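Local coordinates for probable Brix domain-containing ribosomal biogenesis protein (Methanothermobacter thermautotrophicus, PDB 1W94) that probably takes part in building the ribosome, as an archaeal Imp4-like Brix-domain protein thought to bind ribosomal RNA, at residues 19-24 with 119-124; 61-66 with 106-111; 102-107 with 129-134. One frame throughout, in Å; residues are numbered along the deposited sequence.

How the contacts relate
All three contacts are apolar packing of a helix against the one mixed sheet, and none has a hydrogen bond across its two segments. Contact 1 brings helix 12-25 to strand 120-124, while contacts 2 and 3 share helix 102-108, with Asn106 and Leu107 common to both. Every touching residue of contacts 1 and 2 is buried; contact 3 lies nearer the surface, since Trp131 is partly exposed. A phenyl face meets a leucine in contact 2, whereas the indoles of contacts 1 and 3 meet aliphatic methyls obliquely. Strands 120-124 and 131-136 are sheet neighbours, joined also by the salt bridge Arg124-Glu134. Met108 and Met133 touch, linking contacts 2 and 3.

Contact 1. Residues 19-24 with 119-124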
loop_
_atom_site.group_PDB
_atom_site.type_symbol
_atom_site.label_atom_id
_atom_site.label_comp_id
_atom_site.label_asym_id
_atom_site.label_seq_id
_atom_site.Cartn_x
_atom_site.Cartn_y
_atom_site.Cartn_z
ATOM N N GLN A 19 5.503 0.510 8.189
ATOM C CA GLN A 19 6.831 1.066 7.998
ATOM C C GLN A 19 7.496 0.481 6.738
ATOM O O GLN A 19 8.033 1.230 5.919
ATOM C CB GLN A 19 7.689 0.856 9.238
ATOM C CG GLN A 19 7.230 1.697 10.453
ATOM C CD GLN A 19 8.028 1.427 11.724
ATOM O OE1 GLN A 19 8.434 2.363 12.414
ATOM N NE2 GLN A 19 8.269 0.151 12.034
ATOM N N ARG A 20 7.478 -0.846 6.600
ATOM C CA ARG A 20 7.935 -1.515 5.371
ATOM C C ARG A 20 7.294 -0.944 4.100
ATOM O O ARG A 20 7.984 -0.645 3.138
ATOM C CB ARG A 20 7.558 -2.981 5.410
ATOM C CG ARG A 20 8.609 -3.918 5.946
ATOM C CD ARG A 20 9.134 -4.790 4.794
ATOM N NE ARG A 20 10.455 -5.258 5.165
ATOM C CZ ARG A 20 10.726 -6.485 5.581
ATOM N NH1 ARG A 20 11.967 -6.778 5.921
ATOM N NH2 ARG A 20 9.778 -7.410 5.644
ATOM N N LEU A 21 5.958 -0.867 4.076
ATOM C CA LEU A 21 5.252 -0.425 2.871
ATOM C C LEU A 21 5.629 1.003 2.517
ATOM O O LEU A 21 5.820 1.341 1.330
ATOM C CB LEU A 21 3.747 -0.542 3.069
ATOM C CG LEU A 21 2.847 -0.014 1.964
ATOM C CD1 LEU A 21 2.921 -0.867 0.655
ATOM C CD2 LEU A 21 1.386 0.084 2.497
ATOM N N SER A 22 5.752 1.851 3.536
ATOM C CA SER A 22 6.040 3.258 3.263
ATOM C C SER A 22 7.466 3.436 2.701
ATOM O O SER A 22 7.683 4.217 1.789
ATOM C CB SER A 22 5.808 4.097 4.509
ATOM O OG SER A 22 6.885 3.834 5.399
ATOM N N ARG A 23 8.402 2.640 3.188
ATOM C CA ARG A 23 9.727 2.575 2.619
ATOM C C ARG A 23 9.678 2.112 1.177
ATOM O O ARG A 23 10.328 2.704 0.341
ATOM C CB ARG A 23 10.633 1.630 3.420
ATOM C CG ARG A 23 11.327 2.282 4.567
ATOM C CD ARG A 23 11.281 1.402 5.841
ATOM N NE ARG A 23 12.524 0.681 6.122
ATOM C CZ ARG A 23 13.659 1.269 6.514
ATOM N NH1 ARG A 23 13.721 2.593 6.650
ATOM N NH2 ARG A 23 14.751 0.537 6.750
ATOM N N ILE A 24 8.923 1.047 0.902
ATOM C CA ILE A 24 8.821 0.485 -0.459
ATOM C C ILE A 24 8.281 1.532 -1.453
ATOM O O ILE A 24 8.784 1.684 -2.577
ATOM C CB ILE A 24 7.896 -0.750 -0.449
ATOM C CG1 ILE A 24 8.610 -1.972 0.161
ATOM C CG2 ILE A 24 7.378 -1.077 -1.866
ATOM C CD1 ILE A 24 7.601 -3.076 0.564
ATOM N N ASP A 119 11.824 -3.280 -9.407
ATOM C CA ASP A 119 11.318 -2.247 -8.481
ATOM C C ASP A 119 9.867 -1.916 -8.808
ATOM O O ASP A 119 9.471 -0.742 -8.847
ATOM C CB ASP A 119 12.192 -0.980 -8.561
ATOM C CG ASP A 119 13.673 -1.278 -8.353
ATOM O OD1 ASP A 119 14.013 -1.797 -7.260
ATOM O OD2 ASP A 119 14.488 -1.008 -9.281
ATOM N N ALA A 120 9.087 -2.958 -9.084
ATOM C CA ALA A 120 7.749 -2.805 -9.681
ATOM C C ALA A 120 6.722 -3.787 -9.120
ATOM O O ALA A 120 7.088 -4.816 -8.555
ATOM C CB ALA A 120 7.843 -2.958 -11.202
ATOM N N TRP A 121 5.439 -3.461 -9.260
ATOM C CA TRP A 121 4.388 -4.364 -8.845
ATOM C C TRP A 121 3.883 -5.234 -9.990
ATOM O O TRP A 121 3.837 -4.834 -11.173
ATOM C CB TRP A 121 3.213 -3.612 -8.207
ATOM C CG TRP A 121 3.565 -2.882 -6.955
ATOM C CD1 TRP A 121 3.997 -1.602 -6.862
ATOM C CD2 TRP A 121 3.526 -3.395 -5.611
ATOM N NE1 TRP A 121 4.215 -1.271 -5.540
ATOM C CE2 TRP A 121 3.939 -2.357 -4.759
ATOM C CE3 TRP A 121 3.209 -4.651 -5.046
ATOM C CZ2 TRP A 121 4.026 -2.513 -3.366
ATOM C CZ3 TRP A 121 3.266 -4.793 -3.635
ATOM C CH2 TRP A 121 3.689 -3.754 -2.837
ATOM N N SER A 122 3.514 -6.451 -9.620
ATOM C CA SER A 122 2.849 -7.361 -10.513
ATOM C C SER A 122 1.459 -7.578 -9.909
ATOM O O SER A 122 1.360 -7.871 -8.719
ATOM C CB SER A 122 3.628 -8.662 -10.508
ATOM O OG SER A 122 3.210 -9.510 -11.532
ATOM N N ILE A 123 0.409 -7.413 -10.707
ATOM C CA ILE A 123 -0.966 -7.698 -10.297
ATOM C C ILE A 123 -1.489 -8.909 -11.016
ATOM O O ILE A 123 -1.400 -8.999 -12.251
ATOM C CB ILE A 123 -1.902 -6.537 -10.606
ATOM C CG1 ILE A 123 -1.496 -5.321 -9.771
ATOM C CG2 ILE A 123 -3.389 -6.935 -10.320
ATOM C CD1 ILE A 123 -2.137 -4.009 -10.217
ATOM N N ARG A 124 -2.012 -9.875 -10.266
ATOM C CA ARG A 124 -2.588 -11.037 -10.919
ATOM C C ARG A 124 -3.807 -11.594 -10.199
ATOM O O ARG A 124 -4.052 -11.254 -9.054
ATOM C CB ARG A 124 -1.524 -12.119 -11.140
ATOM C CG ARG A 124 -1.416 -13.146 -10.025
ATOM C CD ARG A 124 -0.163 -12.984 -9.220
ATOM N NE ARG A 124 0.121 -14.156 -8.379
ATOM C CZ ARG A 124 1.184 -14.265 -7.587
ATOM N NH1 ARG A 124 2.082 -13.279 -7.529
ATOM N NH2 ARG A 124 1.352 -15.359 -6.856
#
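Ile24 and Leu21, three residues apart on helix 12-25, meet the indole of Trp121 on strand 120-124, a helix-on-sheet packing within the alpha/beta fold of the Brix domain. The tight part is small. Ile24 CG2 lies 3.9 Å from Trp121 CZ2, and Leu21 CD1 stands further off, 4.5 Å from that same Trp121 CZ2. Both methyl groups approach the ring obliquely, and the side chains of Ile24 and Trp121 cross at about a right angle. A large indole suits this place because the backbones are well separated: the nearest CA atoms, those of Ile24 and Asp119, are 8.8 Å apart. Phe145 of strand 145-154 touches all three side chains and thickens the apolar cluster, while Trp121 NE1, on a buried residue, makes a weak hydrogen bond to the carbonyl of Ala91.

Away from this core the helix carries polar residues. Arg23 is exposed, and Arg20 hydrogen-bonds the carbonyls of Glu81 and Met82. The strand alternates likewise, with Ser122 and Arg124 nearer solvent than Trp121 and Ile123. The branch of Ile24 that does the touching is CG2, anti to the backbone N, which brings it beside CZ2 of the six-membered ring.

Contact 2. Residues 61-66 with 106-111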
loop_
_atom_site.group_PDB
_atom_site.type_symbol
_atom_site.label_atom_id
_atom_site.label_comp_id
_atom_site.label_asym_id
_atom_site.label_seq_id
_atom_site.Cartn_x
_atom_site.Cartn_y
_atom_site.Cartn_z
ATOM N N ILE A 61 -6.480 -0.497 3.853
ATOM C CA ILE A 61 -5.833 0.784 3.584
ATOM C C ILE A 61 -6.850 1.745 3.006
ATOM O O ILE A 61 -7.454 1.474 1.977
ATOM C CB ILE A 61 -4.643 0.691 2.625
ATOM C CG1 ILE A 61 -3.700 -0.429 3.073
ATOM C CG2 ILE A 61 -3.865 2.062 2.569
ATOM C CD1 ILE A 61 -2.434 -0.578 2.168
ATOM N N THR A 62 -7.042 2.858 3.696
ATOM C CA THR A 62 -7.964 3.891 3.249
ATOM C C THR A 62 -7.215 5.063 2.658
ATOM O O THR A 62 -6.266 5.542 3.260
ATOM C CB THR A 62 -8.826 4.318 4.445
ATOM O OG1 THR A 62 -9.594 3.176 4.847
ATOM C CG2 THR A 62 -9.738 5.497 4.118
ATOM N N PHE A 63 -7.631 5.530 1.491
ATOM C CA PHE A 63 -6.919 6.626 0.851
ATOM C C PHE A 63 -7.727 7.922 0.901
ATOM O O PHE A 63 -8.877 7.956 0.483
ATOM C CB PHE A 63 -6.562 6.276 -0.612
ATOM C CG PHE A 63 -5.721 5.049 -0.739
ATOM C CD1 PHE A 63 -6.299 3.782 -0.699
ATOM C CD2 PHE A 63 -4.343 5.162 -0.908
ATOM C CE1 PHE A 63 -5.504 2.625 -0.803
ATOM C CE2 PHE A 63 -3.538 4.030 -1.019
ATOM C CZ PHE A 63 -4.114 2.772 -0.985
ATOM N N LEU A 64 -7.102 8.981 1.398
ATOM C CA LEU A 64 -7.725 10.297 1.474
ATOM C C LEU A 64 -7.034 11.313 0.598
ATOM O O LEU A 64 -5.818 11.264 0.441
ATOM C CB LEU A 64 -7.685 10.843 2.906
ATOM C CG LEU A 64 -8.450 10.180 4.054
ATOM C CD1 LEU A 64 -9.814 9.602 3.659
ATOM C CD2 LEU A 64 -7.588 9.167 4.730
ATOM N N ASP A 65 -7.812 12.242 0.047
ATOM C CA ASP A 65 -7.220 13.363 -0.654
ATOM C C ASP A 65 -6.795 14.410 0.376
ATOM O O ASP A 65 -7.070 14.259 1.574
ATOM C CB ASP A 65 -8.129 13.920 -1.763
ATOM C CG ASP A 65 -9.409 14.569 -1.241
ATOM O OD1 ASP A 65 -10.425 14.435 -1.961
ATOM O OD2 ASP A 65 -9.425 15.234 -0.167
ATOM N N GLU A 66 -6.131 15.464 -0.082
ATOM C CA GLU A 66 -5.568 16.436 0.848
ATOM C C GLU A 66 -6.606 17.129 1.748
ATOM O O GLU A 66 -6.273 17.566 2.854
ATOM C CB GLU A 66 -4.654 17.442 0.132
ATOM C CG GLU A 66 -5.336 18.396 -0.850
ATOM N N ASN A 106 -4.909 3.279 -9.416
ATOM C CA ASN A 106 -5.294 4.665 -9.196
ATOM C C ASN A 106 -5.137 5.081 -7.740
ATOM O O ASN A 106 -4.561 6.140 -7.460
ATOM C CB ASN A 106 -6.717 4.920 -9.728
ATOM C CG ASN A 106 -6.765 4.955 -11.250
ATOM O OD1 ASN A 106 -5.827 5.433 -11.907
ATOM N ND2 ASN A 106 -7.858 4.468 -11.818
ATOM N N LEU A 107 -5.580 4.224 -6.813
ATOM C CA LEU A 107 -5.491 4.534 -5.387
ATOM C C LEU A 107 -4.034 4.698 -4.953
ATOM O O LEU A 107 -3.676 5.655 -4.287
ATOM C CB LEU A 107 -6.142 3.425 -4.557
ATOM C CG LEU A 107 -7.678 3.411 -4.636
ATOM C CD1 LEU A 107 -8.193 2.163 -3.889
ATOM C CD2 LEU A 107 -8.258 4.705 -4.078
HETATM N N MSE A 108 -3.188 3.772 -5.371
HETATM C CA MSE A 108 -1.808 3.746 -4.910
HETATM C C MSE A 108 -0.874 4.621 -5.721
HETATM O O MSE A 108 0.315 4.731 -5.380
HETATM C CB MSE A 108 -1.301 2.313 -4.892
HETATM C CG MSE A 108 -1.989 1.535 -3.800
HETATM SE SE MSE A 108 -1.447 -0.254 -3.768
HETATM C CE MSE A 108 0.479 -0.081 -3.083
ATOM N N GLY A 109 -1.403 5.221 -6.776
ATOM C CA GLY A 109 -0.639 6.121 -7.621
ATOM C C GLY A 109 0.413 5.378 -8.433
ATOM O O GLY A 109 1.498 5.892 -8.627
ATOM N N LEU A 110 0.109 4.171 -8.900
ATOM C CA LEU A 110 1.101 3.413 -9.668
ATOM C C LEU A 110 1.080 3.829 -11.136
ATOM O O LEU A 110 0.037 4.168 -11.645
ATOM C CB LEU A 110 0.840 1.916 -9.528
ATOM C CG LEU A 110 0.753 1.464 -8.081
ATOM C CD1 LEU A 110 0.490 -0.018 -8.075
ATOM C CD2 LEU A 110 2.073 1.780 -7.331
ATOM N N GLU A 111 2.221 3.828 -11.816
ATOM C CA GLU A 111 2.217 4.072 -13.266
ATOM C C GLU A 111 2.609 2.806 -13.981
ATOM O O GLU A 111 3.525 2.093 -13.552
ATOM C CB GLU A 111 3.149 5.215 -13.671
ATOM C CG GLU A 111 4.434 5.328 -12.820
#
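Phe63 gives up the most surface in this contact, its ring lying against the last turn of helix 102-108, where Leu107 and Met108 receive it. The CA-CB bonds of Phe63 and Leu107 point at the opposite segment, and their CA atoms form the nearest pair, 6.7 Å apart. A flat phenyl offers a broad apolar face, on which the CB and branched end of a leucine can lie. Leu107 CB sits over that face, 3.9 Å from the centroid of Phe63 and 14° off the ring normal, a CH-pi contact shifted toward the CD1-CE1 rim. Beyond it the two Leu107 methyls run along the same rim, with Leu107 CD2 4.0 Å from Phe63 CD1.

Over the CD2-CE2 half of the same face lies the Leu107 carbonyl, its O 3.5 Å from Phe63 CD2. That carbonyl, near the end of the helix, has a proper donor in Arg71 NH1, while Arg71 NH2 bonds Asn106 O, so one guanidinium from strand 70-80 serves two helix-end carbonyls. The helix closes here in a Schellman motif. Gly109 takes a positive phi of 70°, a conformation that glycine adopts easily, and its N makes a weak bond to Asn106 O; Leu110 N probably bonds Cys105 O.

Met108 touches the ring at its far end, its CG 3.7 Å from Phe63 CZ in an oblique approach. CG stands beside the backbone N (chi1 -70°), and the unbranched, pliable methionine chain, bent at chi3, can follow the ring while also touching Met25 of helix 12-25 and Met133 of strand 131-136. Met108 is present as selenomethionine. On strand 57-64 Phe63 faces the helix and Thr62 points away from it, and Ala49 and Ile74 touch the Phe63 side chain from the two neighbouring strands.

Contact 3. Residues 102-107 with 129-134; sequences EGLCNL and YAWVME
Helix 102-108 covers one face of the Brix-domain sheet, and Leu104 is the residue it sets against Trp131 and Met133 of strand 131-136. A single methyl does the touching: Leu104 CD1 is 3.9 Å from Trp131 CD1 and almost as near to CG and CB of that residue. It comes obliquely, at the pyrrole end of the indole. Along the strand the same Leu104 CD1 lies 4.3 Å from Met133 SE, the selenium of a selenomethionine. Leucine fits because its chain extends fully, with CD1 anti to CA (chi2 172°), so the methyl reaches well into the space between backbones whose nearest CA atoms, of Leu104 and Met133, are 9.1 Å apart; the long Trp131 and Met133 side chains cover the rest.

Trp131 and Met133 face the helix while Val132 points away. Ala130 and Trp131 both face Ile149 in a classic beta bulge. Trp131, partly exposed, also touches Pro98 and Ser101 with its side chain. Next to Leu104, Cys105 forms the disulfide with Cys97, tying the helix covalently to the segment after strand 93-94. Phe152 of the adjacent strand 145-154 and Ile74 of strand 70-80, one further on, add to the apolar bed of Leu104. An apolar helix face laid on alternating strand residues is the ordinary packing of an alpha/beta fold, here that of the Imp4/Brix domain.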
loop_
_atom_site.group_PDB
_atom_site.type_symbol
_atom_site.label_atom_id
_atom_site.label_comp_id
_atom_site.label_asym_id
_atom_site.label_seq_id
_atom_site.Cartn_x
_atom_site.Cartn_y
_atom_site.Cartn_z
ATOM N N GLU A 102 -7.900 -1.715 -12.255
ATOM C CA GLU A 102 -7.443 -0.336 -12.470
ATOM C C GLU A 102 -7.485 0.526 -11.198
ATOM O O GLU A 102 -6.616 1.368 -10.995
ATOM C CB GLU A 102 -8.256 0.344 -13.569
ATOM C CG GLU A 102 -8.158 -0.292 -14.973
ATOM C CD GLU A 102 -9.200 -1.393 -15.253
ATOM O OE1 GLU A 102 -9.933 -1.822 -14.318
ATOM O OE2 GLU A 102 -9.267 -1.836 -16.436
ATOM N N GLY A 103 -8.487 0.313 -10.341
ATOM C CA GLY A 103 -8.635 1.116 -9.128
ATOM C C GLY A 103 -7.465 0.918 -8.175
ATOM O O GLY A 103 -7.040 1.859 -7.504
ATOM N N LEU A 104 -6.928 -0.302 -8.106
ATOM C CA LEU A 104 -5.723 -0.533 -7.312
ATOM C C LEU A 104 -4.629 0.410 -7.723
ATOM O O LEU A 104 -4.031 1.068 -6.876
ATOM C CB LEU A 104 -5.247 -1.986 -7.397
ATOM C CG LEU A 104 -6.217 -2.972 -6.773
ATOM C CD1 LEU A 104 -5.794 -4.421 -7.063
ATOM C CD2 LEU A 104 -6.340 -2.703 -5.239
ATOM N N CYS A 105 -4.387 0.515 -9.026
ATOM C CA CYS A 105 -3.352 1.380 -9.534
ATOM C C CYS A 105 -3.648 2.868 -9.252
ATOM O O CYS A 105 -2.734 3.621 -8.909
ATOM C CB CYS A 105 -3.090 1.086 -11.036
ATOM S SG CYS A 105 -2.590 -0.676 -11.211
ATOM N N ASN A 106 -4.909 3.279 -9.416
ATOM C CA ASN A 106 -5.294 4.665 -9.196
ATOM C C ASN A 106 -5.137 5.081 -7.740
ATOM O O ASN A 106 -4.561 6.140 -7.460
ATOM C CB ASN A 106 -6.717 4.920 -9.728
ATOM C CG ASN A 106 -6.765 4.955 -11.250
ATOM O OD1 ASN A 106 -5.827 5.433 -11.907
ATOM N ND2 ASN A 106 -7.858 4.468 -11.818
ATOM N N LEU A 107 -5.580 4.224 -6.813
ATOM C CA LEU A 107 -5.491 4.534 -5.387
ATOM C C LEU A 107 -4.034 4.698 -4.953
ATOM O O LEU A 107 -3.676 5.655 -4.287
ATOM C CB LEU A 107 -6.142 3.425 -4.557
ATOM C CG LEU A 107 -7.678 3.411 -4.636
ATOM C CD1 LEU A 107 -8.193 2.163 -3.889
ATOM C CD2 LEU A 107 -8.258 4.705 -4.078
ATOM N N TYR A 129 -7.986 -15.039 -3.413
ATOM C CA TYR A 129 -8.085 -13.585 -3.318
ATOM C C TYR A 129 -8.578 -13.018 -4.619
ATOM O O TYR A 129 -8.398 -13.638 -5.675
ATOM C CB TYR A 129 -6.710 -12.979 -2.956
ATOM C CG TYR A 129 -6.306 -13.337 -1.563
ATOM C CD1 TYR A 129 -5.544 -14.492 -1.303
ATOM C CD2 TYR A 129 -6.773 -12.596 -0.491
ATOM C CE1 TYR A 129 -5.214 -14.833 -0.035
ATOM C CE2 TYR A 129 -6.477 -12.930 0.779
ATOM C CZ TYR A 129 -5.685 -14.049 1.011
ATOM O OH TYR A 129 -5.356 -14.339 2.285
ATOM N N ALA A 130 -9.187 -11.838 -4.556
ATOM C CA ALA A 130 -9.574 -11.116 -5.785
ATOM C C ALA A 130 -8.347 -10.819 -6.686
ATOM O O ALA A 130 -8.367 -11.049 -7.903
ATOM C CB ALA A 130 -10.308 -9.817 -5.426
ATOM N N TRP A 131 -7.292 -10.311 -6.057
ATOM C CA TRP A 131 -6.031 -9.970 -6.698
ATOM C C TRP A 131 -4.887 -10.238 -5.736
ATOM O O TRP A 131 -5.043 -10.116 -4.505
ATOM C CB TRP A 131 -6.009 -8.469 -7.064
ATOM C CG TRP A 131 -7.155 -8.069 -7.960
ATOM C CD1 TRP A 131 -8.303 -7.424 -7.583
ATOM C CD2 TRP A 131 -7.271 -8.310 -9.368
ATOM N NE1 TRP A 131 -9.124 -7.257 -8.678
ATOM C CE2 TRP A 131 -8.518 -7.781 -9.785
ATOM C CE3 TRP A 131 -6.438 -8.902 -10.324
ATOM C CZ2 TRP A 131 -8.956 -7.837 -11.117
ATOM C CZ3 TRP A 131 -6.864 -8.945 -11.658
ATOM C CH2 TRP A 131 -8.125 -8.414 -12.040
ATOM N N VAL A 132 -3.731 -10.596 -6.292
ATOM C CA VAL A 132 -2.470 -10.557 -5.551
ATOM C C VAL A 132 -1.538 -9.508 -6.199
ATOM O O VAL A 132 -1.281 -9.561 -7.431
ATOM C CB VAL A 132 -1.789 -11.953 -5.479
ATOM C CG1 VAL A 132 -0.394 -11.861 -4.827
ATOM C CG2 VAL A 132 -2.681 -12.948 -4.680
HETATM N N MSE A 133 -1.063 -8.571 -5.374
HETATM C CA MSE A 133 -0.117 -7.563 -5.791
HETATM C C MSE A 133 1.204 -7.967 -5.200
HETATM O O MSE A 133 1.374 -7.974 -3.982
HETATM C CB MSE A 133 -0.470 -6.175 -5.267
HETATM C CG MSE A 133 -1.721 -5.604 -5.841
HETATM SE SE MSE A 133 -1.977 -3.801 -5.171
HETATM C CE MSE A 133 -0.541 -2.916 -6.060
ATOM N N GLU A 134 2.132 -8.313 -6.071
ATOM C CA GLU A 134 3.414 -8.806 -5.642
ATOM C C GLU A 134 4.530 -7.853 -6.060
ATOM O O GLU A 134 4.619 -7.441 -7.215
ATOM C CB GLU A 134 3.668 -10.166 -6.240
ATOM C CG GLU A 134 5.101 -10.607 -6.111
ATOM C CD GLU A 134 5.196 -12.087 -5.943
ATOM O OE1 GLU A 134 4.439 -12.796 -6.642
ATOM O OE2 GLU A 134 6.010 -12.533 -5.101
#